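Local coordinates for glutathione S-transferase family protein (Pseudomonas putida, PDB 3LXZ), which probably catalyses the conjugation of reduced glutathione to a wide range of hydrophobic electrophiles, at residues Gly35-Gln40 with Ser45-Val50; Leu42-Ser45 with Pro51-Glu54; Asn12-Val17 with Phe28-Phe33; Tyr6-Ser11 with Pro210-Met215; Ala105-Ala110 with Pro120-Lys125. All blocks are in the same frame, centred on the assembly; numbering follows the deposited sequence.

In the fold
From the N terminus, interaction 4 opens at residues 6-11 and closes only at 210-215, so its 198-residue loop encloses all the others and ties the thioredoxin-like domain to the last helix of the helical domain. Within it, interaction 3 closes the beta-alpha-beta unit formed by strand 3-7, helix 12-23 and strand 28-32. Interactions 1 and 2 follow; they cross, sharing Ser45, the one folding the chain over helix 39-42 and the other laying its exit against strand 52-55. Farther along the chain, interaction 5 closes a short loop between helices 84-106 and 120-140. Interactions 3 and 5 touch where Asn12 and Tyr13 meet Arg106.

Interaction 1. Residues Gly35-Gln40 with Ser45-Val50; sequences GGQAPQ and SPRGKV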
# COMPACT_ATOMS: atom_id res chain seq x y z
N GLY A 35 -2.31 -17.31 8.48
CA GLY A 35 -1.27 -16.96 7.50
C GLY A 35 0.08 -17.37 8.00
O GLY A 35 0.24 -18.49 8.50
N GLY A 36 1.06 -16.47 7.90
CA GLY A 36 2.43 -16.82 8.28
C GLY A 36 3.17 -17.53 7.14
O GLY A 36 2.67 -17.68 6.01
N GLN A 37 4.37 -17.98 7.46
CA GLN A 37 5.34 -18.43 6.45
C GLN A 37 5.41 -19.94 6.19
O GLN A 37 6.28 -20.40 5.42
CB GLN A 37 6.74 -17.90 6.83
CG GLN A 37 6.80 -16.39 7.08
CD GLN A 37 6.27 -15.61 5.88
OE1 GLN A 37 6.61 -15.93 4.73
NE2 GLN A 37 5.42 -14.61 6.14
N ALA A 38 4.53 -20.72 6.80
CA ALA A 38 4.49 -22.15 6.48
C ALA A 38 4.16 -22.34 5.00
O ALA A 38 3.36 -21.57 4.43
CB ALA A 38 3.48 -22.89 7.36
N PRO A 39 4.78 -23.36 4.36
CA PRO A 39 4.57 -23.57 2.92
C PRO A 39 3.11 -23.73 2.55
O PRO A 39 2.69 -23.24 1.48
CB PRO A 39 5.36 -24.85 2.62
CG PRO A 39 6.46 -24.85 3.65
CD PRO A 39 5.84 -24.25 4.89
N GLN A 40 2.32 -24.40 3.38
CA GLN A 40 0.90 -24.54 3.06
C GLN A 40 0.15 -23.19 3.12
O GLN A 40 -0.77 -22.96 2.33
CB GLN A 40 0.20 -25.57 3.98
CG GLN A 40 0.50 -27.04 3.62
CD GLN A 40 -0.47 -28.03 4.31
OE1 GLN A 40 -1.37 -28.59 3.67
NE2 GLN A 40 -0.28 -28.23 5.62
N SER A 45 -1.96 -17.47 0.79
CA SER A 45 -1.64 -16.05 0.87
C SER A 45 -0.17 -15.85 0.58
O SER A 45 0.64 -16.25 1.39
CB SER A 45 -1.94 -15.53 2.26
OG SER A 45 -1.97 -14.12 2.22
N PRO A 46 0.17 -15.22 -0.56
CA PRO A 46 1.56 -15.37 -1.04
C PRO A 46 2.66 -14.68 -0.27
O PRO A 46 3.79 -15.00 -0.50
CB PRO A 46 1.54 -14.81 -2.45
CG PRO A 46 0.11 -14.36 -2.75
CD PRO A 46 -0.76 -14.74 -1.60
N ARG A 47 2.31 -13.71 0.57
CA ARG A 47 3.27 -13.11 1.52
C ARG A 47 2.95 -13.50 2.98
O ARG A 47 3.64 -13.08 3.92
CB ARG A 47 3.29 -11.57 1.35
CG ARG A 47 4.30 -10.82 2.22
CD ARG A 47 5.75 -11.14 1.85
NE ARG A 47 6.68 -10.39 2.70
CZ ARG A 47 7.11 -10.81 3.88
NH1 ARG A 47 6.73 -11.99 4.33
NH2 ARG A 47 7.95 -10.06 4.60
N GLY A 48 1.91 -14.31 3.16
CA GLY A 48 1.58 -14.84 4.48
C GLY A 48 0.69 -13.89 5.26
O GLY A 48 0.55 -14.01 6.47
N LYS A 49 0.11 -12.92 4.56
CA LYS A 49 -0.74 -11.92 5.21
C LYS A 49 -2.16 -12.41 5.35
O LYS A 49 -2.60 -13.29 4.66
CB LYS A 49 -0.79 -10.60 4.40
CG LYS A 49 0.56 -9.85 4.27
CD LYS A 49 1.29 -9.67 5.60
CE LYS A 49 2.69 -9.20 5.33
NZ LYS A 49 3.51 -8.90 6.53
N VAL A 50 -2.88 -11.79 6.26
CA VAL A 50 -4.29 -12.04 6.45
C VAL A 50 -4.98 -10.71 6.19
O VAL A 50 -4.42 -9.65 6.55
CB VAL A 50 -4.48 -12.52 7.90
CG1 VAL A 50 -5.85 -12.24 8.45
CG2 VAL A 50 -4.09 -13.99 8.02
O HOH W 1 6.14 -14.24 2.65
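Gln37 sets CG anti to its carbonyl carbon (chi1 -53°) and bends again at chi2, which carries its amide back to Arg47, whose own bend at chi2 (66°) brings the guanidinium round to meet it. NE2 of Gln37 donates to Arg47 O at 3.2 Å; the acceptor lies in the amide plane, but the donor stands above the carbonyl plane. NE2 and Arg47 NH1, 3.4 Å apart, are both donors and do not bond. A water joins the two groups instead, giving a proton to Gln37 OE1 at 2.7 Å and accepting from Arg47 NH1. The main chains meet through Gly36 N and Gly48 O, 2.9 Å apart and nearly straight at 165°. Glycines permit this approach: a CB on Gly35 or Gly48 would collide with the facing backbone. The type I turn Ser45-Gly48 is closed by Gly48 N to Ser45 O; just past it, Ser45 OG donates to Lys49 O at 2.7 Å, beside the glutathione-binding residues Lys49 and Val50. The contact brackets helix 39-42, between strands 28-32 and 52-55. Val50 leans on Phe8 and Ser11, and Pro46 O accepts hydrogen bonds from Thr136 and Arg139 in helix 120-140 of the second subunit.

Interaction 2. Residues Leu42-Ser45 with Pro51-Glu54; sequences LEVS and PVLE
Val52 divides its two methyls between Val44 and Ser45, and the whole contact rests on that fork. With CG1 anti to the nitrogen of its own residue (chi1 -172°), the valine turns this methyl to Val44, reaching CG1 of that residue at 3.9 Å and passing Val44 O at 3.8 Å. The other branch, CG2, lies against Ser45, 3.6 Å from its OG. This is the tight part: both Ser45 and Val52 are buried, and Phe33 and residues of strand 58-61 pack around them, Phe59 on both valines and Ser61 on Ser45.

Away from the fork the contact loosens. The two backbones stay well apart, with Ser45 CA and Val52 CA 6.5 Å from each other. Val44 is partly exposed. Strand 52-55 sits inside the sheet of the thioredoxin-like domain, Val52 pairing its backbone with Tyr6, and is entered through a cis peptide bond before Pro51, a feature of this fold next to the glutathione site.

No hydrogen bond spans the two segments. Shape and the burial of methyl groups therefore hold the loop after helix 39-42 to the sheet, while the Ser45 hydroxyl, already engaged by Lys49 O, finds its partner outside the two segments.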
# COMPACT_ATOMS: atom_id res chain seq x y z
N LEU A 42 1.51 -20.20 2.60
CA LEU A 42 1.97 -19.38 1.45
C LEU A 42 1.25 -19.73 0.17
O LEU A 42 1.16 -18.91 -0.76
CB LEU A 42 3.49 -19.47 1.25
CG LEU A 42 4.29 -18.81 2.37
CD1 LEU A 42 5.85 -18.95 2.20
CD2 LEU A 42 3.90 -17.35 2.60
N GLU A 43 0.73 -20.95 0.09
CA GLU A 43 -0.09 -21.33 -1.05
C GLU A 43 -1.45 -20.63 -1.08
O GLU A 43 -2.06 -20.49 -2.14
CB GLU A 43 -0.28 -22.84 -1.10
CG GLU A 43 0.89 -23.59 -1.72
CD GLU A 43 0.43 -24.93 -2.23
OE1 GLU A 43 0.35 -25.10 -3.48
OE2 GLU A 43 0.06 -25.76 -1.38
N VAL A 44 -1.93 -20.20 0.08
CA VAL A 44 -3.19 -19.45 0.14
C VAL A 44 -2.93 -17.94 0.02
O VAL A 44 -3.61 -17.22 -0.73
CB VAL A 44 -3.93 -19.70 1.47
CG1 VAL A 44 -5.28 -18.89 1.48
CG2 VAL A 44 -4.12 -21.23 1.72
N SER A 45 -1.96 -17.47 0.79
CA SER A 45 -1.64 -16.05 0.87
C SER A 45 -0.17 -15.85 0.58
O SER A 45 0.64 -16.25 1.39
CB SER A 45 -1.94 -15.53 2.26
OG SER A 45 -1.97 -14.12 2.22
N PRO A 51 -6.21 -10.72 5.60
CA PRO A 51 -7.06 -11.85 5.21
C PRO A 51 -6.89 -12.29 3.77
O PRO A 51 -6.22 -11.63 3.00
CB PRO A 51 -8.46 -11.27 5.37
CG PRO A 51 -8.27 -9.83 4.95
CD PRO A 51 -6.94 -9.44 5.49
N VAL A 52 -7.58 -13.38 3.40
CA VAL A 52 -7.67 -13.82 2.00
C VAL A 52 -9.15 -14.06 1.67
O VAL A 52 -9.86 -14.67 2.47
CB VAL A 52 -6.84 -15.09 1.76
CG1 VAL A 52 -6.76 -15.44 0.28
CG2 VAL A 52 -5.44 -14.88 2.26
N LEU A 53 -9.61 -13.55 0.53
CA LEU A 53 -10.98 -13.82 0.06
C LEU A 53 -10.94 -14.97 -0.94
O LEU A 53 -10.19 -14.91 -1.91
CB LEU A 53 -11.57 -12.62 -0.67
CG LEU A 53 -13.08 -12.70 -0.97
CD1 LEU A 53 -13.93 -12.57 0.33
CD2 LEU A 53 -13.48 -11.64 -1.98
N GLU A 54 -11.76 -16.00 -0.72
CA GLU A 54 -11.84 -17.06 -1.71
C GLU A 54 -13.06 -16.86 -2.57
O GLU A 54 -14.18 -16.77 -2.07
CB GLU A 54 -11.84 -18.45 -1.06
CG GLU A 54 -11.70 -19.58 -2.13
CD GLU A 54 -11.58 -21.00 -1.54
OE1 GLU A 54 -12.00 -21.22 -0.39
OE2 GLU A 54 -11.07 -21.92 -2.25

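Interaction 3. Residues Asn12-Val17 with Phe28-Phe33; sequences NYYNMV and FEEVTF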
# COMPACT_ATOMS: atom_id res chain seq x y z
N ASN A 12 -6.96 -7.05 12.66
CA ASN A 12 -7.60 -5.80 12.24
C ASN A 12 -7.92 -5.75 10.73
O ASN A 12 -9.03 -5.37 10.35
CB ASN A 12 -6.82 -4.58 12.72
CG ASN A 12 -5.42 -4.45 12.07
OD1 ASN A 12 -4.77 -5.44 11.74
ND2 ASN A 12 -4.97 -3.21 11.91
N TYR A 13 -6.99 -6.20 9.89
CA TYR A 13 -7.23 -6.21 8.44
C TYR A 13 -8.38 -7.18 8.09
O TYR A 13 -9.16 -6.91 7.19
CB TYR A 13 -5.96 -6.64 7.71
CG TYR A 13 -4.89 -5.57 7.60
CD1 TYR A 13 -5.00 -4.53 6.67
CD2 TYR A 13 -3.74 -5.61 8.42
CE1 TYR A 13 -4.01 -3.55 6.57
CE2 TYR A 13 -2.74 -4.64 8.32
CZ TYR A 13 -2.88 -3.62 7.39
OH TYR A 13 -1.91 -2.66 7.30
N TYR A 14 -8.49 -8.29 8.81
CA TYR A 14 -9.61 -9.23 8.61
C TYR A 14 -10.92 -8.52 9.00
O TYR A 14 -11.92 -8.61 8.27
CB TYR A 14 -9.40 -10.47 9.47
CG TYR A 14 -10.52 -11.52 9.48
CD1 TYR A 14 -10.59 -12.51 8.50
CD2 TYR A 14 -11.46 -11.57 10.53
CE1 TYR A 14 -11.58 -13.54 8.56
CE2 TYR A 14 -12.47 -12.59 10.59
CZ TYR A 14 -12.52 -13.54 9.61
OH TYR A 14 -13.50 -14.51 9.66
N ASN A 15 -10.90 -7.83 10.13
CA ASN A 15 -12.12 -7.18 10.62
C ASN A 15 -12.65 -6.09 9.68
O ASN A 15 -13.87 -5.89 9.56
CB ASN A 15 -11.95 -6.71 12.08
CG ASN A 15 -12.03 -7.87 13.07
OD1 ASN A 15 -12.69 -8.88 12.80
ND2 ASN A 15 -11.38 -7.72 14.22
N MSE A 16 -11.74 -5.43 8.98
CA MSE A 16 -12.10 -4.45 7.95
C MSE A 16 -12.91 -5.09 6.83
O MSE A 16 -13.95 -4.56 6.46
CB MSE A 16 -10.83 -3.77 7.40
CG MSE A 16 -10.05 -2.87 8.38
SE MSE A 16 -8.35 -2.48 7.46
CE MSE A 16 -7.11 -2.27 8.99
N VAL A 17 -12.45 -6.23 6.29
CA VAL A 17 -13.25 -6.91 5.27
C VAL A 17 -14.57 -7.40 5.85
O VAL A 17 -15.61 -7.24 5.21
CB VAL A 17 -12.46 -8.01 4.60
CG1 VAL A 17 -13.34 -8.68 3.51
CG2 VAL A 17 -11.21 -7.35 3.92
N PHE A 28 -21.29 -14.72 3.69
CA PHE A 28 -19.92 -15.19 3.67
C PHE A 28 -19.64 -16.22 4.74
O PHE A 28 -20.28 -16.24 5.78
CB PHE A 28 -18.94 -14.00 3.83
CG PHE A 28 -19.02 -13.29 5.15
CD1 PHE A 28 -20.02 -12.35 5.40
CD2 PHE A 28 -18.07 -13.54 6.15
CE1 PHE A 28 -20.09 -11.68 6.62
CE2 PHE A 28 -18.12 -12.87 7.38
CZ PHE A 28 -19.14 -11.93 7.61
N GLU A 29 -18.65 -17.06 4.49
CA GLU A 29 -18.25 -18.08 5.45
C GLU A 29 -16.88 -17.70 5.99
O GLU A 29 -15.99 -17.31 5.22
CB GLU A 29 -18.26 -19.45 4.76
CG GLU A 29 -17.75 -20.62 5.59
CD GLU A 29 -17.54 -21.90 4.75
OE1 GLU A 29 -18.08 -22.00 3.62
OE2 GLU A 29 -16.83 -22.81 5.23
N GLU A 30 -16.71 -17.80 7.30
CA GLU A 30 -15.45 -17.50 7.94
C GLU A 30 -14.63 -18.76 8.08
O GLU A 30 -15.15 -19.78 8.52
CB GLU A 30 -15.68 -16.88 9.31
CG GLU A 30 -16.43 -15.55 9.25
CD GLU A 30 -16.53 -14.89 10.58
OE1 GLU A 30 -17.65 -14.89 11.14
OE2 GLU A 30 -15.51 -14.40 11.10
N VAL A 31 -13.36 -18.70 7.68
CA VAL A 31 -12.41 -19.81 7.82
C VAL A 31 -11.23 -19.37 8.65
O VAL A 31 -10.55 -18.40 8.29
CB VAL A 31 -11.88 -20.29 6.43
CG1 VAL A 31 -10.88 -21.43 6.59
CG2 VAL A 31 -13.03 -20.69 5.49
N THR A 32 -10.98 -20.04 9.78
CA THR A 32 -9.84 -19.72 10.66
C THR A 32 -8.52 -20.02 9.93
O THR A 32 -8.32 -21.15 9.45
CB THR A 32 -9.92 -20.49 12.01
OG1 THR A 32 -11.22 -20.28 12.58
CG2 THR A 32 -8.86 -19.99 13.02
N PHE A 33 -7.64 -19.03 9.87
CA PHE A 33 -6.43 -19.04 9.04
C PHE A 33 -5.55 -17.91 9.59
O PHE A 33 -5.99 -16.77 9.68
CB PHE A 33 -6.76 -18.78 7.56
CG PHE A 33 -5.54 -18.60 6.67
CD1 PHE A 33 -4.75 -19.68 6.26
CD2 PHE A 33 -5.20 -17.34 6.24
CE1 PHE A 33 -3.62 -19.49 5.42
CE2 PHE A 33 -4.08 -17.14 5.42
CZ PHE A 33 -3.29 -18.23 5.01
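OE2 of Glu30 is gripped by the hydroxyl of Tyr14 and by a salt bridge from Lys18 NZ. The tyrosine donates to it across a very short 2.5 Å from OH to OE2. This bond spans the beta-alpha-beta unit of the thioredoxin-like domain, linking the first turn of helix 12-23 to strand 28-32. The backbones are far apart here, Tyr14 CA and Glu30 CA being 10.1 Å from each other, so the two long side chains bridge the gap alone.

Tyr14 keeps CG on the far side from its own nitrogen (chi1 175°), which sends the ring out from the helix toward the strand. Glu30, extended beyond CG, crosses it at about a right angle. The carboxylate is turned 30° from the ring plane. Its other oxygen, OE1, forms a salt bridge with Arg200 of helix 198-218, so two positive groups flank the acid and probably keep it ionised.

A phenylalanine in place of Tyr14 would remove the hydroxyl and probably leave OE2 with Lys18 as its remaining named partner and the carboxylate freer to turn. Tyr14 also lies close to the glutathione residues Ser11 and Val50, and its backbone N is capped by Ser11 OG. At the edge of the ring OE2 lies in plane, 3.6 Å from Tyr14 CE2.

Interaction 4. Residues Tyr6-Ser11 with Pro210-Met215; sequences YGFSVS and PAFMEM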
# COMPACT_ATOMS: atom_id res chain seq x y z
N TYR A 6 -10.86 -15.98 4.71
CA TYR A 6 -9.86 -16.64 5.52
C TYR A 6 -9.19 -15.61 6.40
O TYR A 6 -8.66 -14.61 5.90
CB TYR A 6 -8.75 -17.27 4.65
CG TYR A 6 -9.16 -18.53 3.92
CD1 TYR A 6 -10.26 -18.53 3.07
CD2 TYR A 6 -8.42 -19.71 4.05
CE1 TYR A 6 -10.63 -19.68 2.39
CE2 TYR A 6 -8.79 -20.87 3.36
CZ TYR A 6 -9.89 -20.83 2.54
OH TYR A 6 -10.27 -21.96 1.83
N GLY A 7 -9.18 -15.85 7.70
CA GLY A 7 -8.41 -15.01 8.62
C GLY A 7 -8.73 -15.36 10.06
O GLY A 7 -9.05 -16.51 10.39
N PHE A 8 -8.62 -14.39 10.94
CA PHE A 8 -8.96 -14.63 12.31
C PHE A 8 -9.46 -13.34 12.90
O PHE A 8 -9.03 -12.28 12.51
CB PHE A 8 -7.77 -15.26 13.07
CG PHE A 8 -6.52 -14.39 13.13
CD1 PHE A 8 -5.62 -14.33 12.04
CD2 PHE A 8 -6.23 -13.66 14.28
CE1 PHE A 8 -4.48 -13.54 12.11
CE2 PHE A 8 -5.08 -12.87 14.37
CZ PHE A 8 -4.20 -12.81 13.28
N SER A 9 -10.39 -13.44 13.85
CA SER A 9 -11.09 -12.26 14.34
C SER A 9 -10.26 -11.35 15.22
O SER A 9 -10.74 -10.30 15.61
CB SER A 9 -12.37 -12.68 15.05
OG SER A 9 -13.30 -13.12 14.08
N VAL A 10 -9.03 -11.72 15.51
CA VAL A 10 -8.16 -10.79 16.24
C VAL A 10 -7.47 -9.86 15.20
O VAL A 10 -6.97 -8.78 15.57
CB VAL A 10 -7.15 -11.53 17.15
CG1 VAL A 10 -6.19 -10.55 17.89
CG2 VAL A 10 -7.89 -12.41 18.19
N SER A 11 -7.48 -10.26 13.92
CA SER A 11 -6.78 -9.47 12.88
C SER A 11 -7.57 -8.22 12.49
O SER A 11 -8.70 -8.33 12.01
CB SER A 11 -6.51 -10.29 11.61
OG SER A 11 -6.15 -9.38 10.56
N PRO A 210 -8.38 -16.43 22.88
CA PRO A 210 -7.54 -17.44 23.55
C PRO A 210 -6.84 -18.37 22.55
O PRO A 210 -5.66 -18.74 22.74
CB PRO A 210 -8.55 -18.19 24.43
CG PRO A 210 -9.64 -17.19 24.71
CD PRO A 210 -9.76 -16.43 23.41
N ALA A 211 -7.53 -18.75 21.47
CA ALA A 211 -6.87 -19.63 20.49
C ALA A 211 -5.74 -18.92 19.77
O ALA A 211 -4.68 -19.50 19.55
CB ALA A 211 -7.88 -20.13 19.47
N PHE A 212 -5.98 -17.67 19.40
CA PHE A 212 -4.93 -16.86 18.79
C PHE A 212 -3.69 -16.81 19.71
O PHE A 212 -2.57 -17.13 19.28
CB PHE A 212 -5.44 -15.47 18.44
CG PHE A 212 -4.37 -14.56 17.94
CD1 PHE A 212 -3.69 -14.85 16.76
CD2 PHE A 212 -4.01 -13.43 18.67
CE1 PHE A 212 -2.69 -14.01 16.28
CE2 PHE A 212 -2.96 -12.58 18.21
CZ PHE A 212 -2.33 -12.88 17.02
N MSE A 213 -3.89 -16.49 20.98
CA MSE A 213 -2.75 -16.41 21.89
C MSE A 213 -2.06 -17.76 22.11
O MSE A 213 -0.84 -17.83 22.31
CB MSE A 213 -3.17 -15.81 23.23
CG MSE A 213 -3.71 -14.41 23.13
SE MSE A 213 -2.43 -13.10 22.39
CE MSE A 213 -1.01 -13.39 23.70
N GLU A 214 -2.83 -18.84 22.08
CA GLU A 214 -2.27 -20.19 22.18
C GLU A 214 -1.42 -20.49 20.94
O GLU A 214 -0.33 -21.06 21.05
CB GLU A 214 -3.38 -21.23 22.36
CG GLU A 214 -2.89 -22.64 22.71
CD GLU A 214 -2.29 -22.74 24.10
OE1 GLU A 214 -2.74 -22.05 25.04
OE2 GLU A 214 -1.34 -23.52 24.27
N MSE A 215 -1.91 -20.10 19.76
CA MSE A 215 -1.16 -20.24 18.52
C MSE A 215 0.18 -19.49 18.65
O MSE A 215 1.25 -20.02 18.30
CB MSE A 215 -1.99 -19.72 17.34
CG MSE A 215 -1.40 -19.98 15.96
SE MSE A 215 -0.04 -18.63 15.43
CE MSE A 215 -1.19 -17.05 15.48
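Phe8 and Phe212 form an aromatic pair across the junction between the thioredoxin-like domain and the helical domain of this glutathione transferase fold. Their planes are nearly parallel, 19° apart, with centroids separated by 4.7 Å, but the rings are displaced so far that they barely overlap. CE2 of Phe8 comes over one face of the Phe212 ring near its rim, and lies 3.3 Å from CE1. Phe8 takes the crowded position, with CG between the backbone N and the carbonyl carbon (chi1 61°), which turns its ring toward helix 198-218. Ser11 CB sits over the centre of the Phe8 ring, on the side turned from Phe212, and Tyr34 meets both phenylalanines.

The aliphatic contact comes from Val10, whose side chain crosses Phe212 at about a right angle. Its CG1 lies 3.7 Å from CD2 of the ring, so Phe8 and Val10 meet Phe212 from the same side of its ring, side by side. An alanine at Phe212 is likely to leave Phe8 without its stacking partner and open a gap beside Val10.

No hydrogen bond crosses between the segments. The polar work is internal: a type I turn from Phe8 to Ser11 closes through Ser11 N and Phe8 O, placing the glutathione-binding Ser11 at the N-cap of helix 12-23. The second methyl of the valine, CG2, rests 3.9 Å from Phe212 CB.

Interaction 5. Residues Ala105-Ala110 with Pro120-Lys125; sequences ARTCYA and PLIKEK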
# COMPACT_ATOMS: atom_id res chain seq x y z
N ALA A 105 2.55 1.69 13.22
CA ALA A 105 2.08 1.17 14.51
C ALA A 105 2.37 -0.32 14.68
O ALA A 105 2.76 -0.77 15.78
CB ALA A 105 0.60 1.44 14.70
N ARG A 106 2.19 -1.08 13.59
CA ARG A 106 2.40 -2.53 13.55
C ARG A 106 3.83 -2.90 14.00
O ARG A 106 4.03 -3.95 14.62
CB ARG A 106 2.04 -3.09 12.18
CG ARG A 106 2.23 -4.62 11.96
CD ARG A 106 1.54 -5.07 10.65
NE ARG A 106 0.07 -5.08 10.80
CZ ARG A 106 -0.61 -6.07 11.38
NH1 ARG A 106 -1.93 -6.00 11.51
NH2 ARG A 106 0.03 -7.14 11.84
N THR A 107 4.79 -2.01 13.74
CA THR A 107 6.19 -2.26 14.13
C THR A 107 6.32 -2.32 15.65
O THR A 107 7.31 -2.86 16.17
CB THR A 107 7.21 -1.26 13.54
OG1 THR A 107 7.04 0.06 14.11
CG2 THR A 107 7.17 -1.23 11.99
N CYS A 108 5.32 -1.77 16.35
CA CYS A 108 5.35 -1.76 17.79
C CYS A 108 4.32 -2.66 18.44
O CYS A 108 4.18 -2.60 19.66
CB CYS A 108 5.18 -0.34 18.31
SG CYS A 108 6.55 0.75 17.89
N TYR A 109 3.60 -3.49 17.67
CA TYR A 109 2.58 -4.37 18.28
C TYR A 109 3.22 -5.42 19.20
O TYR A 109 2.60 -5.84 20.18
CB TYR A 109 1.69 -5.08 17.25
CG TYR A 109 0.75 -4.20 16.42
CD1 TYR A 109 0.48 -2.87 16.76
CD2 TYR A 109 0.10 -4.73 15.31
CE1 TYR A 109 -0.39 -2.09 15.98
CE2 TYR A 109 -0.78 -3.98 14.53
CZ TYR A 109 -1.03 -2.65 14.86
OH TYR A 109 -1.88 -1.92 14.05
N ALA A 110 4.46 -5.81 18.90
CA ALA A 110 5.19 -6.71 19.78
C ALA A 110 5.18 -6.20 21.22
O ALA A 110 4.92 -6.97 22.13
CB ALA A 110 6.61 -6.93 19.28
N PRO A 120 14.99 0.31 20.41
CA PRO A 120 14.85 1.76 20.48
C PRO A 120 14.86 2.43 19.11
O PRO A 120 14.19 3.43 18.93
CB PRO A 120 16.08 2.18 21.28
CG PRO A 120 16.32 1.00 22.16
CD PRO A 120 16.08 -0.17 21.28
N LEU A 121 15.64 1.91 18.16
CA LEU A 121 15.67 2.50 16.82
C LEU A 121 14.30 2.35 16.12
O LEU A 121 13.86 3.21 15.35
CB LEU A 121 16.74 1.79 15.98
CG LEU A 121 17.78 2.48 15.12
CD1 LEU A 121 18.83 3.15 16.02
CD2 LEU A 121 18.42 1.46 14.14
N ILE A 122 13.65 1.22 16.38
CA ILE A 122 12.34 0.94 15.80
C ILE A 122 11.28 1.86 16.42
O ILE A 122 10.39 2.37 15.72
CB ILE A 122 11.98 -0.56 15.96
CG1 ILE A 122 12.83 -1.42 15.02
CG2 ILE A 122 10.46 -0.79 15.66
CD1 ILE A 122 12.83 -2.95 15.33
N LYS A 123 11.40 2.12 17.71
CA LYS A 123 10.46 3.04 18.41
C LYS A 123 10.56 4.48 17.90
O LYS A 123 9.54 5.13 17.60
CB LYS A 123 10.65 2.95 19.94
CG LYS A 123 10.05 1.67 20.55
CD LYS A 123 9.96 1.71 22.08
CE LYS A 123 11.19 1.10 22.74
NZ LYS A 123 10.81 0.39 24.03
N GLU A 124 11.80 4.96 17.78
CA GLU A 124 12.09 6.29 17.24
C GLU A 124 11.47 6.46 15.88
O GLU A 124 10.85 7.48 15.61
CB GLU A 124 13.59 6.54 17.13
CG GLU A 124 14.27 6.59 18.47
CD GLU A 124 15.80 6.69 18.42
OE1 GLU A 124 16.45 6.48 17.35
OE2 GLU A 124 16.35 7.00 19.51
N LYS A 125 11.65 5.46 15.01
CA LYS A 125 11.16 5.56 13.66
C LYS A 125 9.62 5.54 13.67
O LYS A 125 8.99 6.32 12.97
CB LYS A 125 11.78 4.48 12.75
CG LYS A 125 11.30 4.45 11.31
CD LYS A 125 11.26 5.85 10.67
CE LYS A 125 11.11 5.79 9.16
NZ LYS A 125 12.41 5.71 8.49
O HOH W 2 9.23 1.60 13.22
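Ile122 lays its CG2 methyl against Thr107, 3.8 Å from the carbonyl O and equally far from OG1. That methyl is anti to the isoleucine nitrogen (chi1, measured to CG1, is -73°) and points from the helix into the bend between helices 84-106 and 109-114. The side chains cross at a slant, and on the isoleucine CG2 alone touches.

A water runs alongside this apolar touch. It donates to Thr107 OG1 at 2.8 Å and to Ile122 O at 2.9 Å, tying the threonine hydroxyl to the backbone of helix 120-140 where no direct hydrogen bond spans the segments. The hydroxyl is also bonded to Pro104 O, and so is linked directly to helix 84-106 and through the water to helix 120-140.

Cys108 and Lys123 make a looser second point of contact, with SG 4.5 Å from CG of the lysine. The amine of Lys123 goes on to a salt bridge with Glu111, while Cys108 stands at the N-cap position before helix 109-114.

The bend is a type I turn from Arg106 to Tyr109. Tyr109 turns its ring edge to the guanidinium of the glutathione-binding Arg106, with CE2 over the centre of that group and NH1 in the ring plane. Helix 154-174 packs on Cys108, Tyr109 and Lys123, and helix 12-23 of the thioredoxin-like domain meets Arg106 through Tyr13 and Tyr109 through Asn12.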